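Local coordinates for variant surface glycoprotein MITAT 1.1 (Trypanosoma brucei brucei, PDB 5LY9), which forms the dense surface coat of the bloodstream parasite, here as its N-terminal A-type domain, whose antigenically distinct variants let the trypanosome evade host immunity, at the interface of chains A and B. Numbering follows the deposited sequence. Chains: chain A/B, Variant surface glycoprotein MITAT 1.1.

Contact 1: the interface of chains A and B. Residues chain A 57-58, 360-361, 364; chain B 361, 364-365.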
loop_
_atom_site.group_PDB
_atom_site.type_symbol
_atom_site.label_atom_id
_atom_site.label_comp_id
_atom_site.label_asym_id
_atom_site.label_seq_id
_atom_site.Cartn_x
_atom_site.Cartn_y
_atom_site.Cartn_z
ATOM N N PRO A 57 1.430 -2.650 -43.009
ATOM C CA PRO A 57 1.429 -4.070 -43.101
ATOM C C PRO A 57 2.496 -4.585 -44.030
ATOM O O PRO A 57 2.924 -5.723 -43.860
ATOM C CB PRO A 57 0.004 -4.413 -43.671
ATOM C CG PRO A 57 -0.459 -3.169 -44.277
ATOM C CD PRO A 57 0.086 -2.105 -43.330
ATOM N N GLU A 58 2.932 -3.775 -44.989
ATOM C CA GLU A 58 3.931 -4.230 -45.921
ATOM C C GLU A 58 5.331 -3.896 -45.469
ATOM O O GLU A 58 6.245 -3.971 -46.261
ATOM C CB GLU A 58 3.666 -3.668 -47.313
ATOM C CG GLU A 58 2.252 -3.959 -47.719
ATOM C CD GLU A 58 1.961 -3.410 -49.089
ATOM O OE1 GLU A 58 2.636 -3.882 -50.019
ATOM O OE2 GLU A 58 1.094 -2.494 -49.186
ATOM N N ASN A 360 -8.880 -2.441 -45.114
ATOM C CA ASN A 360 -7.881 -2.636 -46.180
ATOM C C ASN A 360 -8.019 -4.005 -46.826
ATOM O O ASN A 360 -7.980 -4.126 -48.042
ATOM C CB ASN A 360 -6.429 -2.502 -45.601
ATOM C CG ASN A 360 -5.337 -2.579 -46.680
ATOM O OD1 ASN A 360 -5.513 -1.999 -47.765
ATOM N ND2 ASN A 360 -4.191 -3.287 -46.403
ATOM N N VAL A 361 -8.136 -5.040 -45.994
ATOM C CA VAL A 361 -8.304 -6.401 -46.458
ATOM C C VAL A 361 -9.585 -6.572 -47.243
ATOM O O VAL A 361 -9.580 -7.124 -48.316
ATOM C CB VAL A 361 -8.250 -7.411 -45.322
ATOM C CG1 VAL A 361 -8.619 -8.815 -45.809
ATOM C CG2 VAL A 361 -6.882 -7.390 -44.693
ATOM N N LEU A 364 -9.091 -4.910 -50.601
ATOM C CA LEU A 364 -8.223 -5.702 -51.431
ATOM C C LEU A 364 -9.038 -6.857 -51.995
ATOM O O LEU A 364 -9.162 -6.980 -53.218
ATOM C CB LEU A 364 -6.965 -6.194 -50.707
ATOM C CG LEU A 364 -5.946 -5.095 -50.466
ATOM C CD1 LEU A 364 -4.852 -5.487 -49.491
ATOM C CD2 LEU A 364 -5.335 -4.604 -51.777
ATOM N N VAL B 361 -1.829 -9.629 -45.967
ATOM C CA VAL B 361 -1.901 -8.470 -46.787
ATOM C C VAL B 361 -0.822 -8.537 -47.892
ATOM O O VAL B 361 -1.113 -8.283 -49.052
ATOM C CB VAL B 361 -1.719 -7.171 -46.006
ATOM C CG1 VAL B 361 -1.635 -5.979 -46.966
ATOM C CG2 VAL B 361 -2.837 -6.947 -45.021
ATOM N N LEU B 364 -1.970 -11.004 -50.464
ATOM C CA LEU B 364 -3.079 -10.482 -51.284
ATOM C C LEU B 364 -2.556 -9.459 -52.287
ATOM O O LEU B 364 -2.980 -9.453 -53.456
ATOM C CB LEU B 364 -4.152 -9.793 -50.452
ATOM C CG LEU B 364 -5.091 -10.654 -49.625
ATOM C CD1 LEU B 364 -5.920 -9.759 -48.706
ATOM C CD2 LEU B 364 -6.028 -11.469 -50.469
ATOM N N LYS B 365 -1.662 -8.585 -51.837
ATOM C CA LYS B 365 -1.115 -7.576 -52.722
ATOM C C LYS B 365 -0.205 -8.195 -53.787
ATOM O O LYS B 365 -0.178 -7.731 -54.923
ATOM C CB LYS B 365 -0.435 -6.434 -51.959
ATOM C CG LYS B 365 -1.363 -5.253 -51.713
ATOM C CD LYS B 365 -0.630 -3.927 -51.803
ATOM C CE LYS B 365 -0.320 -3.511 -53.246
ATOM N NZ LYS B 365 -1.516 -3.293 -54.129
#
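The C-terminal helices of the two N-terminal A-type VSG domains, residues 343-367 of chain A and 343-366 of chain B, lie against each other here, joined by the loop after helix 24-55 of chain A. B:Val361 is enclosed on several sides. Its CG1 methyl meets the ring carbon CB of A:Pro57 at 4.0 Å. The same methyl lies 3.8 Å from the amide nitrogen ND2 of A:Asn360, a van der Waals approach in which the asparagine and valine side chains stand about perpendicular. With chi1 at 173°, this methyl is anti to the backbone nitrogen, and the other branch, CG2, faces CG2 of A:Val361 at 4.1 Å and also borders A:Pro57. The two Val361 residues thus pair near the two-fold axis. A:Val361 offers its other methyl, CG1, to CD1 of B:Leu364 at 4.1 Å. Next to B:Val361, A:Leu364 buries more surface than B:Leu364, pressing CD2 against the aliphatic CG of B:Lys365 at 4.0 Å. The B:Lys365 chain is bent and poorly ordered, so its placement is approximate. As modelled, it crosses the A:Glu58 side chain nearly at a right angle, and the ammonium NZ stays 5.6 Å from the carboxylate oxygen OE2 of A:Glu58.

Contact 2: the interface of chains A and B. Residues chain A 33, 36, 80, 83; chain B 36, 80, 83-84, 88.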
loop_
_atom_site.group_PDB
_atom_site.type_symbol
_atom_site.label_atom_id
_atom_site.label_comp_id
_atom_site.label_asym_id
_atom_site.label_seq_id
_atom_site.Cartn_x
_atom_site.Cartn_y
_atom_site.Cartn_z
ATOM N N GLN A 33 3.754 4.429 -7.464
ATOM C CA GLN A 33 3.461 5.219 -8.616
ATOM C C GLN A 33 4.493 5.093 -9.698
ATOM O O GLN A 33 4.135 5.070 -10.889
ATOM C CB GLN A 33 3.254 6.711 -8.268
ATOM C CG GLN A 33 1.998 6.961 -7.405
ATOM C CD GLN A 33 1.870 8.377 -6.875
ATOM O OE1 GLN A 33 2.874 8.983 -6.524
ATOM N NE2 GLN A 33 0.681 8.921 -6.884
ATOM N N ILE A 36 4.031 1.724 -11.398
ATOM C CA ILE A 36 2.926 1.765 -12.333
ATOM C C ILE A 36 3.295 2.595 -13.586
ATOM O O ILE A 36 3.023 2.206 -14.722
ATOM C CB ILE A 36 1.653 2.288 -11.684
ATOM C CG1 ILE A 36 1.151 1.347 -10.604
ATOM C CG2 ILE A 36 0.609 2.465 -12.723
ATOM C CD1 ILE A 36 0.134 1.964 -9.630
ATOM N N LEU A 80 2.674 -5.872 -14.561
ATOM C CA LEU A 80 1.452 -5.578 -13.818
ATOM C C LEU A 80 1.051 -6.790 -12.946
ATOM O O LEU A 80 0.672 -6.608 -11.798
ATOM C CB LEU A 80 0.296 -5.142 -14.750
ATOM C CG LEU A 80 -0.971 -4.597 -14.057
ATOM C CD1 LEU A 80 -0.728 -3.410 -13.110
ATOM C CD2 LEU A 80 -2.028 -4.180 -15.097
ATOM N N TYR A 83 3.363 -6.892 -9.969
ATOM C CA TYR A 83 2.986 -5.884 -8.979
ATOM C C TYR A 83 1.757 -6.383 -8.135
ATOM O O TYR A 83 1.732 -6.292 -6.923
ATOM C CB TYR A 83 2.677 -4.520 -9.628
ATOM C CG TYR A 83 2.559 -3.410 -8.586
ATOM C CD1 TYR A 83 3.573 -3.145 -7.732
ATOM C CD2 TYR A 83 1.446 -2.675 -8.488
ATOM C CE1 TYR A 83 3.479 -2.118 -6.785
ATOM C CE2 TYR A 83 1.321 -1.667 -7.540
ATOM C CZ TYR A 83 2.358 -1.387 -6.727
ATOM O OH TYR A 83 2.232 -0.389 -5.778
ATOM N N ILE B 36 -6.392 -4.092 -9.427
ATOM C CA ILE B 36 -5.515 -4.475 -10.552
ATOM C C ILE B 36 -6.169 -5.601 -11.348
ATOM O O ILE B 36 -6.164 -5.566 -12.588
ATOM C CB ILE B 36 -4.135 -4.842 -10.038
ATOM C CG1 ILE B 36 -3.479 -3.562 -9.443
ATOM C CG2 ILE B 36 -3.304 -5.393 -11.176
ATOM C CD1 ILE B 36 -2.239 -3.838 -8.638
ATOM N N LEU B 80 -5.933 2.097 -14.835
ATOM C CA LEU B 80 -4.599 2.023 -14.267
ATOM C C LEU B 80 -4.083 3.435 -13.907
ATOM O O LEU B 80 -3.463 3.626 -12.873
ATOM C CB LEU B 80 -3.626 1.331 -15.197
ATOM C CG LEU B 80 -2.234 0.985 -14.664
ATOM C CD1 LEU B 80 -2.237 0.162 -13.370
ATOM C CD2 LEU B 80 -1.392 0.264 -15.740
ATOM N N TYR B 83 -5.705 4.507 -10.709
ATOM C CA TYR B 83 -5.143 3.837 -9.574
ATOM C C TYR B 83 -3.790 4.501 -9.177
ATOM O O TYR B 83 -3.525 4.756 -8.001
ATOM C CB TYR B 83 -4.954 2.316 -9.801
ATOM C CG TYR B 83 -4.566 1.550 -8.546
ATOM C CD1 TYR B 83 -5.326 1.613 -7.409
ATOM C CD2 TYR B 83 -3.402 0.833 -8.468
ATOM C CE1 TYR B 83 -5.010 0.918 -6.269
ATOM C CE2 TYR B 83 -3.053 0.126 -7.351
ATOM C CZ TYR B 83 -3.860 0.164 -6.215
ATOM O OH TYR B 83 -3.508 -0.484 -5.047
ATOM N N LYS B 84 -2.959 4.778 -10.159
ATOM C CA LYS B 84 -1.664 5.455 -9.880
ATOM C C LYS B 84 -1.909 6.848 -9.294
ATOM O O LYS B 84 -1.314 7.218 -8.292
ATOM C CB LYS B 84 -0.870 5.626 -11.171
ATOM C CG LYS B 84 0.477 6.308 -10.991
ATOM C CD LYS B 84 1.225 6.469 -12.292
ATOM C CE LYS B 84 0.659 7.591 -13.153
ATOM N NZ LYS B 84 1.409 7.673 -14.409
ATOM N N LEU B 88 -4.231 4.293 -5.295
ATOM C CA LEU B 88 -3.228 3.677 -4.527
ATOM C C LEU B 88 -2.950 4.496 -3.267
ATOM O O LEU B 88 -2.855 3.957 -2.197
ATOM C CB LEU B 88 -1.900 3.571 -5.292
ATOM C CG LEU B 88 -0.697 3.051 -4.553
ATOM C CD1 LEU B 88 -0.949 1.662 -3.959
ATOM C CD2 LEU B 88 0.555 3.039 -5.434
#
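A:Ile36 holds CG1 anti to its carbonyl carbon (chi1 -65°), which leaves the CG2 methyl anti to the backbone nitrogen, and B:Leu80 has CG anti to its nitrogen; CG2 thereby meets the leucine's CD1 at 3.7 Å. The two side chains slide past each other in opposite directions where helix 24-55 of one chain faces helix 62-114 of the other, the long antiparallel helices typical of the A-type VSG N-terminal domain. The twin pair makes the same methyl contact at a more oblique crossing, with A:Leu80 CD1 3.8 Å from B:Ile36 CG2, and the leucines meet through their CD1 methyls at 3.9 Å. The other isoleucine branch reaches the neighbouring tyrosine: A:Ile36 CD1 lies 3.9 Å from the ring carbon CD2 of B:Tyr83, crossing it nearly perpendicularly, and A:Tyr83 receives B:Ile36 CD1 likewise. The A:Tyr83 hydroxyl OH points toward the CD2 methyl of B:Leu88 at 3.8 Å, while B:Leu88 lays its CB over one face of B:Tyr83. At the margin, the extended A:Gln33 side chain crosses B:Lys84 at about a right angle and donates from its amide NE2 to the backbone O of B:Lys84, 3.0 Å away and 161° at the hydrogen. The donor is tilted 26° from the carbonyl plane.

Contact 3: the interface of chains A and B. Residues chain A 66, 69-70, 73, 284; chain B 47, 347, 350-351, 354.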
loop_
_atom_site.group_PDB
_atom_site.type_symbol
_atom_site.label_atom_id
_atom_site.label_comp_id
_atom_site.label_asym_id
_atom_site.label_seq_id
_atom_site.Cartn_x
_atom_site.Cartn_y
_atom_site.Cartn_z
ATOM N N THR A 66 7.440 -7.225 -34.893
ATOM C CA THR A 66 6.585 -8.213 -34.220
ATOM C C THR A 66 7.233 -8.644 -32.904
ATOM O O THR A 66 6.585 -8.691 -31.875
ATOM C CB THR A 66 6.302 -9.401 -35.087
ATOM O OG1 THR A 66 5.524 -8.999 -36.231
ATOM C CG2 THR A 66 5.548 -10.473 -34.370
ATOM N N ARG A 69 7.178 -5.792 -30.343
ATOM C CA ARG A 69 5.790 -5.604 -29.850
ATOM C C ARG A 69 5.487 -6.683 -28.842
ATOM O O ARG A 69 4.943 -6.407 -27.788
ATOM C CB ARG A 69 4.866 -5.674 -31.041
ATOM C CG ARG A 69 3.366 -5.589 -30.715
ATOM C CD ARG A 69 2.631 -6.893 -30.902
ATOM N NE ARG A 69 1.211 -6.625 -30.723
ATOM C CZ ARG A 69 0.393 -6.163 -31.668
ATOM N NH1 ARG A 69 0.756 -6.013 -32.940
ATOM N NH2 ARG A 69 -0.823 -5.837 -31.328
ATOM N N GLY A 70 5.837 -7.913 -29.204
ATOM C CA GLY A 70 5.635 -9.067 -28.290
ATOM C C GLY A 70 6.409 -8.934 -27.021
ATOM O O GLY A 70 5.885 -9.277 -25.931
ATOM N N ALA A 73 4.807 -6.200 -24.834
ATOM C CA ALA A 73 3.604 -6.822 -24.257
ATOM C C ALA A 73 3.903 -7.758 -23.099
ATOM O O ALA A 73 3.308 -7.602 -22.023
ATOM C CB ALA A 73 2.826 -7.544 -25.310
ATOM N N LEU A 284 7.529 -16.818 -31.435
ATOM C CA LEU A 284 6.895 -16.119 -32.564
ATOM C C LEU A 284 7.557 -16.319 -33.889
ATOM O O LEU A 284 6.908 -16.234 -34.903
ATOM C CB LEU A 284 6.860 -14.607 -32.259
ATOM C CG LEU A 284 5.925 -14.176 -31.122
ATOM C CD1 LEU A 284 6.091 -12.678 -30.841
ATOM C CD2 LEU A 284 4.478 -14.607 -31.432
ATOM N N TYR B 47 -7.766 -7.303 -25.433
ATOM C CA TYR B 47 -6.985 -8.218 -26.263
ATOM C C TYR B 47 -7.861 -9.180 -27.023
ATOM O O TYR B 47 -7.557 -9.445 -28.185
ATOM C CB TYR B 47 -6.043 -9.028 -25.434
ATOM C CG TYR B 47 -4.736 -8.355 -25.143
ATOM C CD1 TYR B 47 -3.908 -7.930 -26.150
ATOM C CD2 TYR B 47 -4.266 -8.253 -23.864
ATOM C CE1 TYR B 47 -2.653 -7.322 -25.853
ATOM C CE2 TYR B 47 -3.014 -7.677 -23.599
ATOM C CZ TYR B 47 -2.248 -7.180 -24.602
ATOM O OH TYR B 47 -0.977 -6.652 -24.339
ATOM N N GLY B 347 -1.464 -11.318 -24.898
ATOM C CA GLY B 347 -0.573 -10.431 -25.629
ATOM C C GLY B 347 0.251 -11.220 -26.637
ATOM O O GLY B 347 0.506 -10.684 -27.733
ATOM N N LEU B 350 -2.114 -12.061 -29.691
ATOM C CA LEU B 350 -2.283 -10.898 -30.552
ATOM C C LEU B 350 -1.015 -10.632 -31.390
ATOM O O LEU B 350 -1.071 -10.377 -32.603
ATOM C CB LEU B 350 -2.715 -9.692 -29.786
ATOM C CG LEU B 350 -3.005 -8.447 -30.631
ATOM C CD1 LEU B 350 -4.102 -8.652 -31.659
ATOM C CD2 LEU B 350 -3.352 -7.318 -29.728
ATOM N N SER B 351 0.146 -10.688 -30.748
ATOM C CA SER B 351 1.401 -10.501 -31.433
ATOM C C SER B 351 1.440 -11.457 -32.634
ATOM O O SER B 351 1.784 -11.011 -33.725
ATOM C CB SER B 351 2.592 -10.752 -30.532
ATOM O OG SER B 351 2.587 -9.846 -29.447
ATOM N N GLU B 354 -1.288 -10.593 -35.467
ATOM C CA GLU B 354 -0.984 -9.416 -36.238
ATOM C C GLU B 354 0.154 -9.672 -37.254
ATOM O O GLU B 354 0.088 -9.142 -38.341
ATOM C CB GLU B 354 -0.685 -8.235 -35.348
ATOM C CG GLU B 354 -1.907 -7.800 -34.519
ATOM C CD GLU B 354 -3.054 -7.185 -35.368
ATOM O OE1 GLU B 354 -3.944 -6.568 -34.771
ATOM O OE2 GLU B 354 -3.156 -7.424 -36.590
HETATM O O HOH W 1 0.382 -7.695 -28.084
HETATM O O HOH W 2 -3.091 -4.930 -33.000
#
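Van der Waals packing brings A:Arg69, on helix 62-114 of the A-type VSG domain, over B:Ser351 on helix 343-366 of the partner. A bend at chi2 (-109°) tips CD down toward B:Ser351, 3.8 Å from its CA, and the chain then runs across the partner helix. Its guanidinium lies over the helix surface, between B:Leu350 and B:Glu354, with NH2 beside the CD2 methyl of B:Leu350 and NH1 3.6 Å from the CG methylene of B:Glu354. On the other side of the serine, A:Leu284 sets CD1 at 4.0 Å from the B:Ser351 CB, and A:Gly70, lacking a side chain, lets the helix backbone come close to the serine hydroxyl. Within chain B, that hydroxyl OG donates to the carbonyl O of B:Gly347 at 2.8 Å, which probably helps fix its rotation. Electrostatics add a longer-range term: NH2 of A:Arg69 and OE1 of B:Glu354 are 4.7 Å apart, the guanidinium and carboxylate planes are turned 25° from each other, and the opposite charges probably attract. Waters also link the chains. Water 1 bridges the arginine NE, 3.0 Å away, and the carbonyl O of B:Gly347. Water 2, in the guanidinium plane at its edge, joins NH2 of A:Arg69 to OE1 of B:Glu354, 2.6 Å from that oxygen.

Contact 4: the interface of chains A and B. Residues chain A 355, 358-359, 362; chain B 57-58, 62, 66.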
loop_
_atom_site.group_PDB
_atom_site.type_symbol
_atom_site.label_atom_id
_atom_site.label_comp_id
_atom_site.label_asym_id
_atom_site.label_seq_id
_atom_site.Cartn_x
_atom_site.Cartn_y
_atom_site.Cartn_z
ATOM N N MET A 355 -9.139 -1.038 -37.282
ATOM C CA MET A 355 -10.324 -0.969 -38.102
ATOM C C MET A 355 -9.892 -0.706 -39.526
ATOM O O MET A 355 -10.330 -1.393 -40.457
ATOM C CB MET A 355 -11.288 0.155 -37.666
ATOM C CG MET A 355 -12.622 0.089 -38.400
ATOM S SD MET A 355 -13.778 1.302 -37.738
ATOM C CE MET A 355 -12.970 2.789 -38.105
ATOM N N ALA A 358 -8.439 -3.736 -41.152
ATOM C CA ALA A 358 -9.483 -4.676 -41.586
ATOM C C ALA A 358 -10.134 -4.172 -42.860
ATOM O O ALA A 358 -10.352 -4.977 -43.773
ATOM C CB ALA A 358 -10.537 -4.943 -40.499
ATOM N N GLN A 359 -10.444 -2.875 -42.930
ATOM C CA GLN A 359 -11.060 -2.324 -44.083
ATOM C C GLN A 359 -10.191 -2.551 -45.302
ATOM O O GLN A 359 -10.716 -2.813 -46.397
ATOM C CB GLN A 359 -11.350 -0.820 -43.916
ATOM C CG GLN A 359 -12.463 -0.585 -42.899
ATOM C CD GLN A 359 -12.760 0.859 -42.490
ATOM O OE1 GLN A 359 -11.850 1.690 -42.260
ATOM N NE2 GLN A 359 -14.067 1.141 -42.319
ATOM N N VAL A 362 -10.670 -6.033 -46.747
ATOM C CA VAL A 362 -11.942 -6.144 -47.374
ATOM C C VAL A 362 -11.851 -5.508 -48.781
ATOM O O VAL A 362 -12.382 -6.099 -49.755
ATOM C CB VAL A 362 -12.994 -5.402 -46.576
ATOM C CG1 VAL A 362 -14.272 -5.242 -47.362
ATOM C CG2 VAL A 362 -13.299 -6.086 -45.242
ATOM N N PRO B 57 -10.596 -10.324 -40.416
ATOM C CA PRO B 57 -10.703 -8.984 -40.989
ATOM C C PRO B 57 -11.975 -8.682 -41.785
ATOM O O PRO B 57 -12.363 -7.512 -41.855
ATOM C CB PRO B 57 -9.448 -8.870 -41.875
ATOM C CG PRO B 57 -9.067 -10.253 -42.163
ATOM C CD PRO B 57 -9.405 -11.030 -40.917
ATOM N N GLU B 58 -12.611 -9.707 -42.345
ATOM C CA GLU B 58 -13.827 -9.522 -43.137
ATOM C C GLU B 58 -15.100 -9.596 -42.354
ATOM O O GLU B 58 -16.214 -9.542 -42.908
ATOM C CB GLU B 58 -13.836 -10.496 -44.299
ATOM C CG GLU B 58 -12.575 -10.368 -45.090
ATOM C CD GLU B 58 -12.615 -11.282 -46.275
ATOM O OE1 GLU B 58 -13.343 -10.906 -47.228
ATOM O OE2 GLU B 58 -11.962 -12.344 -46.185
ATOM N N LEU B 62 -17.440 -5.378 -37.842
ATOM C CA LEU B 62 -16.250 -4.586 -37.743
ATOM C C LEU B 62 -16.464 -3.370 -36.866
ATOM O O LEU B 62 -15.627 -3.091 -36.013
ATOM C CB LEU B 62 -15.769 -4.155 -39.137
ATOM C CG LEU B 62 -14.576 -3.178 -39.158
ATOM C CD1 LEU B 62 -13.431 -3.889 -38.536
ATOM C CD2 LEU B 62 -14.193 -2.776 -40.572
ATOM N N THR B 66 -14.845 -2.925 -33.258
ATOM C CA THR B 66 -13.842 -1.831 -33.104
ATOM C C THR B 66 -14.242 -0.950 -31.907
ATOM O O THR B 66 -13.439 -0.545 -31.078
ATOM C CB THR B 66 -13.761 -0.948 -34.349
ATOM O OG1 THR B 66 -13.278 -1.742 -35.434
ATOM C CG2 THR B 66 -12.875 0.297 -34.177
#
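Helix 343-367 of chain A packs alongside, and nearly antiparallel to, the first turns of helix 62-114 of chain B and meets the loop that leads into it from helix 24-55. At the centre, B:Leu62 spreads its two methyls against the chain A helix: CD1 faces the A:Ala358 CB at 3.7 Å, and CD2 touches the aliphatic CG of A:Gln359 at 3.6 Å. The leucine and glutamine side chains cross at about a right angle, and the glutamine's CG methylene makes the contact. A:Met355 lies across both B:Leu62 and B:Thr66. With its CG anti to the backbone nitrogen (chi1 -171°), it brings this methylene to 3.9 Å from CG of B:Leu62, while the thioether SD sits 3.8 Å from the threonine CG2 methyl. The hydroxyl OG1 of B:Thr66 also lies beside the methionine's CB, but its hydrogen bond goes back along its own helix to the carbonyl O of B:Leu62, at 2.8 Å. This bond probably helps hold the threonine's rotation, and so the methyl beside the sulfur. Toward the loop, the small A:Ala358 lets the backbone come near: its CB is 3.4 Å from the carbonyl O of B:Pro57. One turn on, the CG2 methyl of A:Val362 packs over CA of B:Glu58 at 4.1 Å. The site sits near the C-terminal end of the elongated dimer, where the last helix of one chain packs onto the turn of its partner's long hairpin.

Contact 1 and contact 4 are neighbours, their C-alpha centres about 12 Å apart, and they use Pro57 and Glu58 from opposite chains against the partner's C-terminal helix. Contact 3 lies about 19 Å from contact 1 and 18 Å from contact 4, and draws on the same terminal helix, here meeting helix 62-114 of the other chain. Thr66 appears in both contact 3 and contact 4, again from different chains. Contact 2, about 38 Å from contact 1, relies on helices 24-55 and 62-114 alone. The dimer is thus fastened along its length, with each terminal helix packing against the partner's helix 62-114 and preceding loop at one end.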